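Protein toll (Drosophila melanogaster, PDB 4LXR) acts as the cell-surface receptor for cleaved Spätzle, activating the Toll pathway that sets dorsal-ventral polarity in the embryo and induces the antifungal peptide drosomycin. Local coordinates at residues L477-I482 and M502-I507; N421-Q426 and R454-I459. One frame throughout, in Å; residues are numbered along the deposited sequence.

Contact 1 of 2, residues L477-I482 and M502-I507; sequences LSYNNI and MTHNKI. With NAG (2-acetamido-2-deoxy-beta-D-glucopyranose), chain M; NAG (2-acetamido-2-deoxy-beta-D-glucopyranose), chain F; NAG (2-acetamido-2-deoxy-beta-D-glucopyranose), chain E; NAG (2-acetamido-2-deoxy-beta-D-glucopyranose), chain B.
The carboxamide of N505 is wedged among the backbone groups of L477-I482, and this is the tight end of the contact. ND2 gives an almost straight hydrogen bond to L477 O (2.9 Å, 177° at the hydrogen), with that oxygen in the amide plane of N505, and also bonds T503 O of its own loop. OD1 takes I482 N on a lone pair at 3.0 Å, while CB, CG1 and CD1 of I482 pack against the same oxygen. N480 ND2 reaches L477 O from the face opposite N505, so two amides grip one buried carbonyl. I482 O then accepts K506 N at 2.8 Å, and Y479 N bonds T503 O.

N480 and N505 hold the consensus asparagine position of successive leucine-rich repeats, LRR 14 and LRR 15; in this solenoid N505 ties its turn to the backbone of the one before, and N480 does the same with its OD1 accepting from I458 N.

Toward the solvent the contact changes to rings and sugars. Y479 and H504 have matching first torsions (chi1 -71° and -67°) that set CG beside the backbone N, and the side chains lie side by side in an offset stack, the planes nearly parallel and the centroids 4.4 Å apart. H504 CB makes a CH-pi contact over the centre of the phenol ring, 3.6 Å from its centroid, and Y479 OH lies over the imidazole. The acetyl methyl C8 of NAG (chain E) covers the other phenol face toward its rim. At the imidazole edge, H504 NE2 donates to O7 of NAG (chain F) at 3.2 Å. Nearby, K506 CG comes to 3.4 Å from N481 OD1, next to the sugar bonded to N481 ND2.

Contact 2 of 2, residues N421-Q426 and R454-I459; sequences NDIDLQ and RNNSII. With NAG (2-acetamido-2-deoxy-beta-D-glucopyranose), chain E; NAG (2-acetamido-2-deoxy-beta-D-glucopyranose), chain B; NAG (2-acetamido-2-deoxy-beta-D-glucopyranose), chain M.
From N421 to L425 and from N455 to I458 the two backbones run the same way, 7° apart, and are joined directly by S457 N donating to I423 O at 2.8 Å and by a weak bond from N421 N to N455 O. These are the loops that follow the short strands of LRR 12 and LRR 13, neighbouring turns of the leucine-rich-repeat solenoid in the predicted extracellular part of the receptor, and the main side-chain tie is the consensus asparagine of the later repeat.

N456 carries its CG beside the backbone N (chi1 -78°), and its OD1 reaches the backbone of N421-I423. I423 N donates to this oxygen at 3.0 Å, about 21° out of the carbonyl plane, while CB of N421 presses on it at 3.1 Å and CB and CG1 of I423 close round it. I423 lies alongside N456, both pointing the same way. ND2 bonds two carbonyls, L453 O and L418 O, so both ends of this buried amide are satisfied. N421, the equivalent asparagine one turn back, is held in like manner by L418 O, M394 O and L399 N.

Beyond the amide the packing is apolar: I458 CD1 touches CG and CD1 of L425, each at 3.8 Å, and less closely CG2 of I423. On the outer side D424 CB rests against S457 CB, and D424 OD1, in an Asx turn, takes Q426 N from above the carboxylate plane as well as pairing with R400. S457 OG makes a weak hydrogen bond with O3 of NAG (chain M). Farther along, a water bridges the loops, donating to D424 O at 3.1 Å and accepting from I459 N at 3.2 Å.

How the contacts relate
Followed from the N terminus, the chain leaves strand 415-417, passes 421-426, helix 429-433 and strand 450-452, and returns at 454-459, where contact 2 closes one solenoid turn between LRR 12 and LRR 13. After helix 463-467 and strand 474-476 it opens contact 1, closed at 502-507 between LRR 14 and LRR 15. The two loops follow in series and neither nest nor cross. Their centres are about 10 Å apart, and 454-459 lies directly against 477-482: S478 O and N455 N are 2.8 Å apart and N481 N and I458 O 2.7 Å, both probable hydrogen bonds. Four consecutive turns are thus joined, with sugars bonded to N455 and N481 reaching both contacts.

Contact 1 of 2, residues L477-I482 and M502-I507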
ATOM      1  N   LEU A 477      -9.654 -12.002  -3.404  1.00 32.82           N
ATOM      2  CA  LEU A 477     -10.578 -12.842  -2.656  1.00 31.87           C
ATOM      3  C   LEU A 477     -10.042 -13.209  -1.273  1.00 36.42           C
ATOM      4  O   LEU A 477     -10.559 -14.119  -0.630  1.00 33.06           O
ATOM      5  CB  LEU A 477     -10.919 -14.103  -3.443  1.00 37.20           C
ATOM      6  CG  LEU A 477     -11.790 -13.932  -4.684  1.00 36.65           C
ATOM      7  CD1 LEU A 477     -11.873 -15.239  -5.447  1.00 31.91           C
ATOM      8  CD2 LEU A 477     -13.176 -13.458  -4.298  1.00 35.83           C
ATOM      9  N   SER A 478      -9.020 -12.495  -0.813  1.00 31.70           N
ATOM     10  CA  SER A 478      -8.371 -12.833   0.447  1.00 32.40           C
ATOM     11  C   SER A 478      -9.297 -12.642   1.632  1.00 32.88           C
ATOM     12  O   SER A 478     -10.194 -11.800   1.591  1.00 29.77           O
ATOM     13  CB  SER A 478      -7.079 -12.029   0.658  1.00 36.59           C
ATOM     14  OG  SER A 478      -7.344 -10.659   0.929  1.00 39.44           O
ATOM     15  N   TYR A 479      -9.067 -13.432   2.682  1.00 33.19           N
ATOM     16  CA  TYR A 479      -9.806 -13.316   3.939  1.00 35.30           C
ATOM     17  C   TYR A 479     -11.287 -13.603   3.729  1.00 30.99           C
ATOM     18  O   TYR A 479     -12.152 -13.038   4.406  1.00 36.03           O
ATOM     19  CB  TYR A 479      -9.600 -11.931   4.586  1.00 35.37           C
ATOM     20  CG  TYR A 479      -8.216 -11.718   5.163  1.00 41.93           C
ATOM     21  CD1 TYR A 479      -7.895 -12.177   6.436  1.00 33.08           C
ATOM     22  CD2 TYR A 479      -7.231 -11.052   4.436  1.00 45.66           C
ATOM     23  CE1 TYR A 479      -6.628 -11.983   6.969  1.00 34.92           C
ATOM     24  CE2 TYR A 479      -5.958 -10.850   4.963  1.00 40.59           C
ATOM     25  CZ  TYR A 479      -5.668 -11.314   6.231  1.00 40.88           C
ATOM     26  OH  TYR A 479      -4.412 -11.120   6.760  1.00 44.99           O
ATOM     27  N   ASN A 480     -11.573 -14.466   2.766  1.00 35.79           N
ATOM     28  CA  ASN A 480     -12.930 -14.956   2.570  1.00 42.67           C
ATOM     29  C   ASN A 480     -13.093 -16.371   3.132  1.00 41.61           C
ATOM     30  O   ASN A 480     -12.359 -16.755   4.043  1.00 42.78           O
ATOM     31  CB  ASN A 480     -13.344 -14.839   1.104  1.00 41.88           C
ATOM     32  CG  ASN A 480     -13.775 -13.429   0.744  1.00 34.08           C
ATOM     33  OD1 ASN A 480     -14.933 -13.087   0.895  1.00 26.66           O
ATOM     34  ND2 ASN A 480     -12.838 -12.606   0.281  1.00 29.40           N
ATOM     35  N   ASN A 481     -14.045 -17.138   2.611  1.00 38.47           N
ATOM     36  CA  ASN A 481     -14.383 -18.413   3.236  1.00 42.65           C
ATOM     37  C   ASN A 481     -14.347 -19.601   2.274  1.00 38.95           C
ATOM     38  O   ASN A 481     -15.036 -20.603   2.491  1.00 35.92           O
ATOM     39  CB  ASN A 481     -15.756 -18.326   3.921  1.00 55.56           C
ATOM     40  CG  ASN A 481     -15.683 -18.591   5.420  1.00 76.89           C
ATOM     41  OD1 ASN A 481     -15.613 -19.744   5.852  1.00 83.42           O
ATOM     42  ND2 ASN A 481     -15.696 -17.519   6.219  1.00 88.42           N
ATOM     43  N   ILE A 482     -13.555 -19.482   1.211  1.00 34.10           N
ATOM     44  CA  ILE A 482     -13.382 -20.579   0.266  1.00 35.44           C
ATOM     45  C   ILE A 482     -12.762 -21.756   1.024  1.00 38.89           C
ATOM     46  O   ILE A 482     -11.807 -21.573   1.772  1.00 43.27           O
ATOM     47  CB  ILE A 482     -12.498 -20.136  -0.902  1.00 38.52           C
ATOM     48  CG1 ILE A 482     -13.123 -18.907  -1.585  1.00 38.73           C
ATOM     49  CG2 ILE A 482     -12.256 -21.293  -1.887  1.00 34.02           C
ATOM     50  CD1 ILE A 482     -12.206 -18.219  -2.585  1.00 36.29           C
ATOM     51  N   MET A 502      -5.967 -15.449  -3.081  1.00 48.16           N
ATOM     52  CA  MET A 502      -6.820 -16.350  -2.304  1.00 40.83           C
ATOM     53  C   MET A 502      -6.191 -16.694  -0.968  1.00 44.29           C
ATOM     54  O   MET A 502      -6.454 -17.766  -0.413  1.00 41.72           O
ATOM     55  CB  MET A 502      -7.128 -17.636  -3.062  1.00 37.89           C
ATOM     56  CG  MET A 502      -7.849 -17.432  -4.367  1.00 40.40           C
ATOM     57  SD  MET A 502      -8.349 -19.044  -4.978  1.00 42.95           S
ATOM     58  CE  MET A 502      -8.657 -18.705  -6.706  1.00 34.98           C
ATOM     59  N   THR A 503      -5.360 -15.787  -0.459  1.00 41.45           N
ATOM     60  CA  THR A 503      -4.733 -15.976   0.842  1.00 41.47           C
ATOM     61  C   THR A 503      -5.731 -15.827   1.973  1.00 43.95           C
ATOM     62  O   THR A 503      -6.744 -15.145   1.831  1.00 39.65           O
ATOM     63  CB  THR A 503      -3.604 -14.977   1.085  1.00 46.12           C
ATOM     64  OG1 THR A 503      -4.124 -13.644   1.029  1.00 40.21           O
ATOM     65  CG2 THR A 503      -2.517 -15.139   0.044  1.00 44.53           C
ATOM     66  N   HIS A 504      -5.433 -16.485   3.089  1.00 43.89           N
ATOM     67  CA  HIS A 504      -6.224 -16.369   4.310  1.00 48.10           C
ATOM     68  C   HIS A 504      -7.684 -16.754   4.131  1.00 45.12           C
ATOM     69  O   HIS A 504      -8.565 -16.182   4.766  1.00 46.22           O
ATOM     70  CB  HIS A 504      -6.104 -14.964   4.908  1.00 49.42           C
ATOM     71  CG  HIS A 504      -4.732 -14.644   5.410  1.00 50.86           C
ATOM     72  ND1 HIS A 504      -4.361 -14.827   6.723  1.00 51.02           N
ATOM     73  CD2 HIS A 504      -3.636 -14.173   4.770  1.00 51.25           C
ATOM     74  CE1 HIS A 504      -3.096 -14.475   6.874  1.00 52.41           C
ATOM     75  NE2 HIS A 504      -2.632 -14.078   5.703  1.00 51.89           N
ATOM     76  N   ASN A 505      -7.931 -17.724   3.261  1.00 41.18           N
ATOM     77  CA  ASN A 505      -9.246 -18.332   3.179  1.00 41.22           C
ATOM     78  C   ASN A 505      -9.328 -19.551   4.102  1.00 40.90           C
ATOM     79  O   ASN A 505      -8.582 -19.636   5.084  1.00 41.05           O
ATOM     80  CB  ASN A 505      -9.602 -18.659   1.724  1.00 35.52           C
ATOM     81  CG  ASN A 505     -10.228 -17.464   1.003  1.00 40.59           C
ATOM     82  OD1 ASN A 505     -11.435 -17.429   0.770  1.00 38.98           O
ATOM     83  ND2 ASN A 505      -9.408 -16.468   0.684  1.00 33.13           N
ATOM     84  N   LYS A 506     -10.229 -20.480   3.799  1.00 37.20           N
ATOM     85  CA  LYS A 506     -10.406 -21.675   4.618  1.00 41.85           C
ATOM     86  C   LYS A 506     -10.056 -22.926   3.808  1.00 41.98           C
ATOM     87  O   LYS A 506     -10.626 -23.996   4.019  1.00 42.06           O
ATOM     88  CB  LYS A 506     -11.848 -21.764   5.121  1.00 38.91           C
ATOM     89  CG  LYS A 506     -12.310 -20.556   5.964  1.00 49.07           C
ATOM     90  CD  LYS A 506     -11.630 -20.544   7.328  1.00 55.81           C
ATOM     91  CE  LYS A 506     -12.334 -19.616   8.315  1.00 60.95           C
ATOM     92  NZ  LYS A 506     -11.692 -18.263   8.404  1.00 66.41           N
ATOM     93  N   ILE A 507      -9.116 -22.767   2.880  1.00 43.27           N
ATOM     94  CA  ILE A 507      -8.772 -23.801   1.905  1.00 46.45           C
ATOM     95  C   ILE A 507      -8.060 -24.979   2.561  1.00 40.70           C
ATOM     96  O   ILE A 507      -6.873 -24.907   2.848  1.00 38.60           O
ATOM     97  CB  ILE A 507      -7.905 -23.206   0.765  1.00 37.86           C
ATOM     98  CG1 ILE A 507      -8.711 -22.135   0.006  1.00 36.05           C
ATOM     99  CG2 ILE A 507      -7.421 -24.295  -0.186  1.00 35.66           C
ATOM    100  CD1 ILE A 507      -7.883 -21.269  -0.941  1.00 34.55           C
TER
HETATM  101  C1  NAG M2018     -16.736 -17.611   7.221  1.00 75.00           C
HETATM  102  C2  NAG M2018     -16.701 -17.076   8.670  1.00 84.85           C
HETATM  103  C3  NAG M2018     -18.054 -16.478   9.093  1.00 88.36           C
HETATM  104  C4  NAG M2018     -19.233 -17.374   8.716  1.00 82.60           C
HETATM  105  C5  NAG M2018     -19.057 -17.982   7.326  1.00 73.32           C
HETATM  106  C6  NAG M2018     -20.275 -17.829   6.447  1.00 64.52           C
HETATM  107  C7  NAG M2018     -15.226 -17.949  10.430  1.00 95.87           C
HETATM  108  C8  NAG M2018     -14.912 -19.110  11.328  1.00 96.26           C
HETATM  109  N2  NAG M2018     -16.270 -18.106   9.611  1.00 91.16           N
HETATM  110  O3  NAG M2018     -18.216 -15.169   8.554  1.00 92.54           O
HETATM  111  O4  NAG M2018     -19.407 -18.406   9.681  1.00 85.71           O
HETATM  112  O5  NAG M2018     -17.983 -17.323   6.653  1.00 78.30           O
HETATM  113  O6  NAG M2018     -20.198 -18.679   5.313  1.00 62.73           O
HETATM  114  O7  NAG M2018     -14.562 -16.915  10.448  1.00 96.62           O
HETATM  115  C1  NAG F   2       1.414 -10.250   2.278  1.00 62.91           C
HETATM  116  C2  NAG F   2       1.816 -10.673   3.686  1.00 57.85           C
HETATM  117  C3  NAG F   2       3.101  -9.967   4.108  1.00 65.72           C
HETATM  118  C4  NAG F   2       4.201 -10.154   3.067  1.00 76.63           C
HETATM  119  C5  NAG F   2       3.693  -9.809   1.668  1.00 74.47           C
HETATM  120  C6  NAG F   2       4.679 -10.166   0.579  1.00 68.92           C
HETATM  121  C7  NAG F   2      -0.114 -11.318   5.077  1.00 57.23           C
HETATM  122  C8  NAG F   2      -1.114 -10.847   6.090  1.00 55.07           C
HETATM  123  N2  NAG F   2       0.754 -10.398   4.647  1.00 55.79           N
HETATM  124  O3  NAG F   2       3.517 -10.466   5.374  1.00 64.94           O
HETATM  125  O4  NAG F   2       5.275  -9.271   3.375  1.00 91.41           O
HETATM  126  O5  NAG F   2       2.485 -10.527   1.381  1.00 74.26           O
HETATM  127  O6  NAG F   2       4.036 -10.329  -0.678  1.00 69.76           O
HETATM  128  O7  NAG F   2      -0.107 -12.475   4.660  1.00 57.07           O
HETATM  129  C1  NAG E   1     -12.372  -7.627   8.123  1.00 39.48           C
HETATM  130  C2  NAG E   1     -11.115  -7.072   8.820  1.00 43.61           C
HETATM  131  C3  NAG E   1     -11.430  -6.684  10.265  1.00 46.04           C
HETATM  132  C4  NAG E   1     -12.643  -5.763  10.331  1.00 53.97           C
HETATM  133  C5  NAG E   1     -13.815  -6.432   9.619  1.00 55.72           C
HETATM  134  C6  NAG E   1     -15.073  -5.594   9.606  1.00 57.04           C
HETATM  135  C7  NAG E   1      -8.989  -7.945   7.937  1.00 54.00           C
HETATM  136  C8  NAG E   1      -7.956  -9.026   8.049  1.00 51.57           C
HETATM  137  N2  NAG E   1     -10.023  -8.033   8.783  1.00 53.50           N
HETATM  138  O3  NAG E   1     -10.280  -6.062  10.823  1.00 39.84           O
HETATM  139  O4  NAG E   1     -13.016  -5.537  11.685  1.00 59.39           O
HETATM  140  O5  NAG E   1     -13.458  -6.681   8.253  1.00 50.88           O
HETATM  141  O6  NAG E   1     -14.875  -4.373   8.907  1.00 62.52           O
HETATM  142  O7  NAG E   1      -8.893  -7.036   7.117  1.00 54.90           O
HETATM  143  C1  NAG B   1      -2.496 -11.277  -1.129  1.00 39.22           C
HETATM  144  C2  NAG B   1      -1.142 -10.686  -1.554  1.00 46.78           C
HETATM  145  C3  NAG B   1      -0.086 -10.902  -0.462  1.00 46.39           C
HETATM  146  C4  NAG B   1      -0.611 -10.504   0.914  1.00 42.76           C
HETATM  147  C5  NAG B   1      -1.968 -11.153   1.149  1.00 35.98           C
HETATM  148  C6  NAG B   1      -2.596 -10.780   2.472  1.00 38.09           C
HETATM  149  C7  NAG B   1      -0.356 -10.564  -3.883  1.00 58.78           C
HETATM  150  C8  NAG B   1      -0.429  -9.075  -3.743  1.00 58.31           C
HETATM  151  N2  NAG B   1      -0.701 -11.275  -2.805  1.00 50.71           N
HETATM  152  O3  NAG B   1       1.069 -10.138  -0.787  1.00 57.94           O
HETATM  153  O4  NAG B   1       0.241 -11.005   1.942  1.00 57.21           O
HETATM  154  O5  NAG B   1      -2.873 -10.746   0.119  1.00 41.60           O
HETATM  155  O6  NAG B   1      -2.891  -9.391   2.525  1.00 42.13           O
HETATM  156  O7  NAG B   1       0.008 -11.104  -4.923  1.00 64.94           O

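Contact 2 of 2, residues N421-Q426 and R454-I459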
ATOM      1  N   ASN A 421     -16.666  -6.111   4.152  1.00 26.62           N
ATOM      2  CA  ASN A 421     -18.106  -6.039   4.290  1.00 28.71           C
ATOM      3  C   ASN A 421     -18.615  -7.395   4.773  1.00 32.51           C
ATOM      4  O   ASN A 421     -17.822  -8.210   5.252  1.00 29.09           O
ATOM      5  CB  ASN A 421     -18.739  -5.604   2.962  1.00 24.01           C
ATOM      6  CG  ASN A 421     -18.730  -4.095   2.792  1.00 31.47           C
ATOM      7  OD1 ASN A 421     -19.450  -3.395   3.502  1.00 29.10           O
ATOM      8  ND2 ASN A 421     -17.907  -3.582   1.867  1.00 25.36           N
ATOM      9  N   ASP A 422     -19.918  -7.642   4.664  1.00 33.72           N
ATOM     10  CA  ASP A 422     -20.487  -8.919   5.104  1.00 41.41           C
ATOM     11  C   ASP A 422     -21.112  -9.647   3.931  1.00 25.71           C
ATOM     12  O   ASP A 422     -22.180 -10.245   4.056  1.00 29.63           O
ATOM     13  CB  ASP A 422     -21.548  -8.704   6.182  1.00 53.98           C
ATOM     14  CG  ASP A 422     -20.950  -8.413   7.538  1.00 70.07           C
ATOM     15  OD1 ASP A 422     -20.143  -9.233   8.020  1.00 79.91           O
ATOM     16  OD2 ASP A 422     -21.287  -7.361   8.120  1.00 70.90           O
ATOM     17  N   ILE A 423     -20.454  -9.579   2.781  1.00 25.22           N
ATOM     18  CA  ILE A 423     -21.007 -10.126   1.554  1.00 28.00           C
ATOM     19  C   ILE A 423     -20.777 -11.622   1.416  1.00 33.18           C
ATOM     20  O   ILE A 423     -19.633 -12.082   1.378  1.00 32.24           O
ATOM     21  CB  ILE A 423     -20.413  -9.419   0.330  1.00 34.48           C
ATOM     22  CG1 ILE A 423     -20.667  -7.912   0.432  1.00 30.70           C
ATOM     23  CG2 ILE A 423     -20.993  -9.995  -0.940  1.00 31.71           C
ATOM     24  CD1 ILE A 423     -19.767  -7.081  -0.453  1.00 26.35           C
ATOM     25  N   ASP A 424     -21.862 -12.388   1.337  1.00 33.98           N
ATOM     26  CA  ASP A 424     -21.724 -13.829   1.106  1.00 36.10           C
ATOM     27  C   ASP A 424     -22.318 -14.293  -0.235  1.00 46.99           C
ATOM     28  O   ASP A 424     -22.207 -15.467  -0.606  1.00 63.16           O
ATOM     29  CB  ASP A 424     -22.293 -14.635   2.292  1.00 33.97           C
ATOM     30  CG  ASP A 424     -23.801 -14.499   2.441  1.00 41.11           C
ATOM     31  OD1 ASP A 424     -24.425 -13.697   1.709  1.00 44.52           O
ATOM     32  OD2 ASP A 424     -24.368 -15.194   3.314  1.00 51.03           O
ATOM     33  N   LEU A 425     -22.960 -13.367  -0.942  1.00 43.53           N
ATOM     34  CA  LEU A 425     -23.672 -13.657  -2.195  1.00 50.34           C
ATOM     35  C   LEU A 425     -24.689 -14.795  -2.076  1.00 67.49           C
ATOM     36  O   LEU A 425     -25.141 -15.342  -3.082  1.00 70.08           O
ATOM     37  CB  LEU A 425     -22.704 -13.894  -3.357  1.00 45.51           C
ATOM     38  CG  LEU A 425     -21.797 -12.724  -3.743  1.00 48.02           C
ATOM     39  CD1 LEU A 425     -20.987 -13.085  -4.981  1.00 53.46           C
ATOM     40  CD2 LEU A 425     -22.602 -11.437  -3.976  1.00 37.98           C
ATOM     41  N   GLN A 426     -25.032 -15.134  -0.834  1.00 78.73           N
ATOM     42  CA  GLN A 426     -26.183 -15.978  -0.505  1.00 76.71           C
ATOM     43  C   GLN A 426     -26.209 -17.280  -1.288  1.00 67.17           C
ATOM     44  O   GLN A 426     -27.204 -17.601  -1.929  1.00 70.73           O
ATOM     45  CB  GLN A 426     -27.482 -15.187  -0.719  1.00 78.77           C
ATOM     46  CG  GLN A 426     -27.376 -13.723  -0.265  1.00 84.07           C
ATOM     47  CD  GLN A 426     -28.723 -13.046  -0.095  1.00 84.81           C
ATOM     48  OE1 GLN A 426     -29.630 -13.591   0.535  1.00 88.98           O
ATOM     49  NE2 GLN A 426     -28.860 -11.852  -0.656  1.00 78.72           N
ATOM     50  N   ARG A 454     -12.001  -8.569  -0.855  1.00 33.28           N
ATOM     51  CA  ARG A 454     -11.229  -8.939   0.316  1.00 29.37           C
ATOM     52  C   ARG A 454     -12.051  -8.842   1.605  1.00 36.58           C
ATOM     53  O   ARG A 454     -12.760  -7.851   1.815  1.00 29.21           O
ATOM     54  CB  ARG A 454     -10.050  -7.987   0.366  1.00 31.39           C
ATOM     55  CG  ARG A 454      -9.317  -7.863   1.660  1.00 32.89           C
ATOM     56  CD  ARG A 454      -8.111  -6.959   1.410  1.00 32.25           C
ATOM     57  NE  ARG A 454      -6.917  -7.438   2.081  1.00 40.38           N
ATOM     58  CZ  ARG A 454      -5.870  -7.972   1.469  1.00 42.75           C
ATOM     59  NH1 ARG A 454      -5.841  -8.098   0.148  1.00 47.24           N
ATOM     60  NH2 ARG A 454      -4.848  -8.378   2.191  1.00 45.98           N
ATOM     61  N   ASN A 455     -11.989  -9.884   2.439  1.00 27.25           N
ATOM     62  CA  ASN A 455     -12.536  -9.839   3.797  1.00 26.59           C
ATOM     63  C   ASN A 455     -14.070  -9.726   3.813  1.00 26.17           C
ATOM     64  O   ASN A 455     -14.658  -8.843   4.455  1.00 32.99           O
ATOM     65  CB  ASN A 455     -11.867  -8.704   4.595  1.00 29.59           C
ATOM     66  CG  ASN A 455     -12.214  -8.725   6.082  1.00 36.00           C
ATOM     67  OD1 ASN A 455     -12.749  -9.702   6.601  1.00 40.20           O
ATOM     68  ND2 ASN A 455     -11.889  -7.637   6.767  1.00 43.85           N
ATOM     69  N   ASN A 456     -14.696 -10.617   3.059  1.00 25.16           N
ATOM     70  CA  ASN A 456     -16.134 -10.837   3.080  1.00 29.38           C
ATOM     71  C   ASN A 456     -16.397 -12.295   3.460  1.00 34.47           C
ATOM     72  O   ASN A 456     -15.625 -12.876   4.216  1.00 43.12           O
ATOM     73  CB  ASN A 456     -16.726 -10.469   1.719  1.00 31.15           C
ATOM     74  CG  ASN A 456     -16.868  -8.958   1.542  1.00 31.60           C
ATOM     75  OD1 ASN A 456     -17.792  -8.368   2.074  1.00 27.28           O
ATOM     76  ND2 ASN A 456     -15.949  -8.333   0.802  1.00 25.04           N
ATOM     77  N   SER A 457     -17.462 -12.894   2.938  1.00 45.27           N
ATOM     78  CA  SER A 457     -17.764 -14.303   3.228  1.00 41.65           C
ATOM     79  C   SER A 457     -18.032 -15.110   1.968  1.00 34.76           C
ATOM     80  O   SER A 457     -18.912 -15.958   1.942  1.00 41.13           O
ATOM     81  CB  SER A 457     -18.957 -14.420   4.167  1.00 40.17           C
ATOM     82  OG  SER A 457     -18.615 -13.920   5.440  1.00 51.33           O
ATOM     83  N   ILE A 458     -17.284 -14.817   0.914  1.00 30.88           N
ATOM     84  CA  ILE A 458     -17.408 -15.545  -0.327  1.00 32.77           C
ATOM     85  C   ILE A 458     -16.900 -16.967  -0.084  1.00 37.13           C
ATOM     86  O   ILE A 458     -15.921 -17.172   0.650  1.00 31.38           O
ATOM     87  CB  ILE A 458     -16.592 -14.855  -1.438  1.00 37.40           C
ATOM     88  CG1 ILE A 458     -17.033 -13.390  -1.589  1.00 42.81           C
ATOM     89  CG2 ILE A 458     -16.703 -15.605  -2.745  1.00 24.39           C
ATOM     90  CD1 ILE A 458     -18.422 -13.223  -2.124  1.00 37.52           C
ATOM     91  N   ILE A 459     -17.584 -17.946  -0.670  1.00 31.81           N
ATOM     92  CA  ILE A 459     -17.185 -19.341  -0.531  1.00 36.53           C
ATOM     93  C   ILE A 459     -16.844 -19.974  -1.870  1.00 31.58           C
ATOM     94  O   ILE A 459     -16.429 -21.123  -1.930  1.00 43.05           O
ATOM     95  CB  ILE A 459     -18.295 -20.195   0.144  1.00 44.08           C
ATOM     96  CG1 ILE A 459     -19.573 -20.168  -0.685  1.00 40.03           C
ATOM     97  CG2 ILE A 459     -18.584 -19.693   1.537  1.00 40.46           C
ATOM     98  CD1 ILE A 459     -20.626 -21.125  -0.179  1.00 51.30           C
TER
HETATM   99  C1  NAG E   1     -12.372  -7.627   8.123  1.00 39.48           C
HETATM  100  C2  NAG E   1     -11.115  -7.072   8.820  1.00 43.61           C
HETATM  101  C3  NAG E   1     -11.430  -6.684  10.265  1.00 46.04           C
HETATM  102  C4  NAG E   1     -12.643  -5.763  10.331  1.00 53.97           C
HETATM  103  C5  NAG E   1     -13.815  -6.432   9.619  1.00 55.72           C
HETATM  104  C6  NAG E   1     -15.073  -5.594   9.606  1.00 57.04           C
HETATM  105  C7  NAG E   1      -8.989  -7.945   7.937  1.00 54.00           C
HETATM  106  C8  NAG E   1      -7.956  -9.026   8.049  1.00 51.57           C
HETATM  107  N2  NAG E   1     -10.023  -8.033   8.783  1.00 53.50           N
HETATM  108  O3  NAG E   1     -10.280  -6.062  10.823  1.00 39.84           O
HETATM  109  O4  NAG E   1     -13.016  -5.537  11.685  1.00 59.39           O
HETATM  110  O5  NAG E   1     -13.458  -6.681   8.253  1.00 50.88           O
HETATM  111  O6  NAG E   1     -14.875  -4.373   8.907  1.00 62.52           O
HETATM  112  O7  NAG E   1      -8.893  -7.036   7.117  1.00 54.90           O
HETATM  113  C1  NAG B   1      -2.496 -11.277  -1.129  1.00 39.22           C
HETATM  114  C2  NAG B   1      -1.142 -10.686  -1.554  1.00 46.78           C
HETATM  115  C3  NAG B   1      -0.086 -10.902  -0.462  1.00 46.39           C
HETATM  116  C4  NAG B   1      -0.611 -10.504   0.914  1.00 42.76           C
HETATM  117  C5  NAG B   1      -1.968 -11.153   1.149  1.00 35.98           C
HETATM  118  C6  NAG B   1      -2.596 -10.780   2.472  1.00 38.09           C
HETATM  119  C7  NAG B   1      -0.356 -10.564  -3.883  1.00 58.78           C
HETATM  120  C8  NAG B   1      -0.429  -9.075  -3.743  1.00 58.31           C
HETATM  121  N2  NAG B   1      -0.701 -11.275  -2.805  1.00 50.71           N
HETATM  122  O3  NAG B   1       1.069 -10.138  -0.787  1.00 57.94           O
HETATM  123  O4  NAG B   1       0.241 -11.005   1.942  1.00 57.21           O
HETATM  124  O5  NAG B   1      -2.873 -10.746   0.119  1.00 41.60           O
HETATM  125  O6  NAG B   1      -2.891  -9.391   2.525  1.00 42.13           O
HETATM  126  O7  NAG B   1       0.008 -11.104  -4.923  1.00 64.94           O
HETATM  127  C1  NAG M2018     -16.736 -17.611   7.221  1.00 75.00           C
HETATM  128  C2  NAG M2018     -16.701 -17.076   8.670  1.00 84.85           C
HETATM  129  C3  NAG M2018     -18.054 -16.478   9.093  1.00 88.36           C
HETATM  130  C4  NAG M2018     -19.233 -17.374   8.716  1.00 82.60           C
HETATM  131  C5  NAG M2018     -19.057 -17.982   7.326  1.00 73.32           C
HETATM  132  C6  NAG M2018     -20.275 -17.829   6.447  1.00 64.52           C
HETATM  133  C7  NAG M2018     -15.226 -17.949  10.430  1.00 95.87           C
HETATM  134  C8  NAG M2018     -14.912 -19.110  11.328  1.00 96.26           C
HETATM  135  N2  NAG M2018     -16.270 -18.106   9.611  1.00 91.16           N
HETATM  136  O3  NAG M2018     -18.216 -15.169   8.554  1.00 92.54           O
HETATM  137  O4  NAG M2018     -19.407 -18.406   9.681  1.00 85.71           O
HETATM  138  O5  NAG M2018     -17.983 -17.323   6.653  1.00 78.30           O
HETATM  139  O6  NAG M2018     -20.198 -18.679   5.313  1.00 62.73           O
HETATM  140  O7  NAG M2018     -14.562 -16.915  10.448  1.00 96.62           O
HETATM  141  O   HOH W   1     -20.369 -11.545   7.312  1.00 53.33           O
HETATM  142  O   HOH W   2     -20.173 -17.017  -2.343  1.00 29.46           O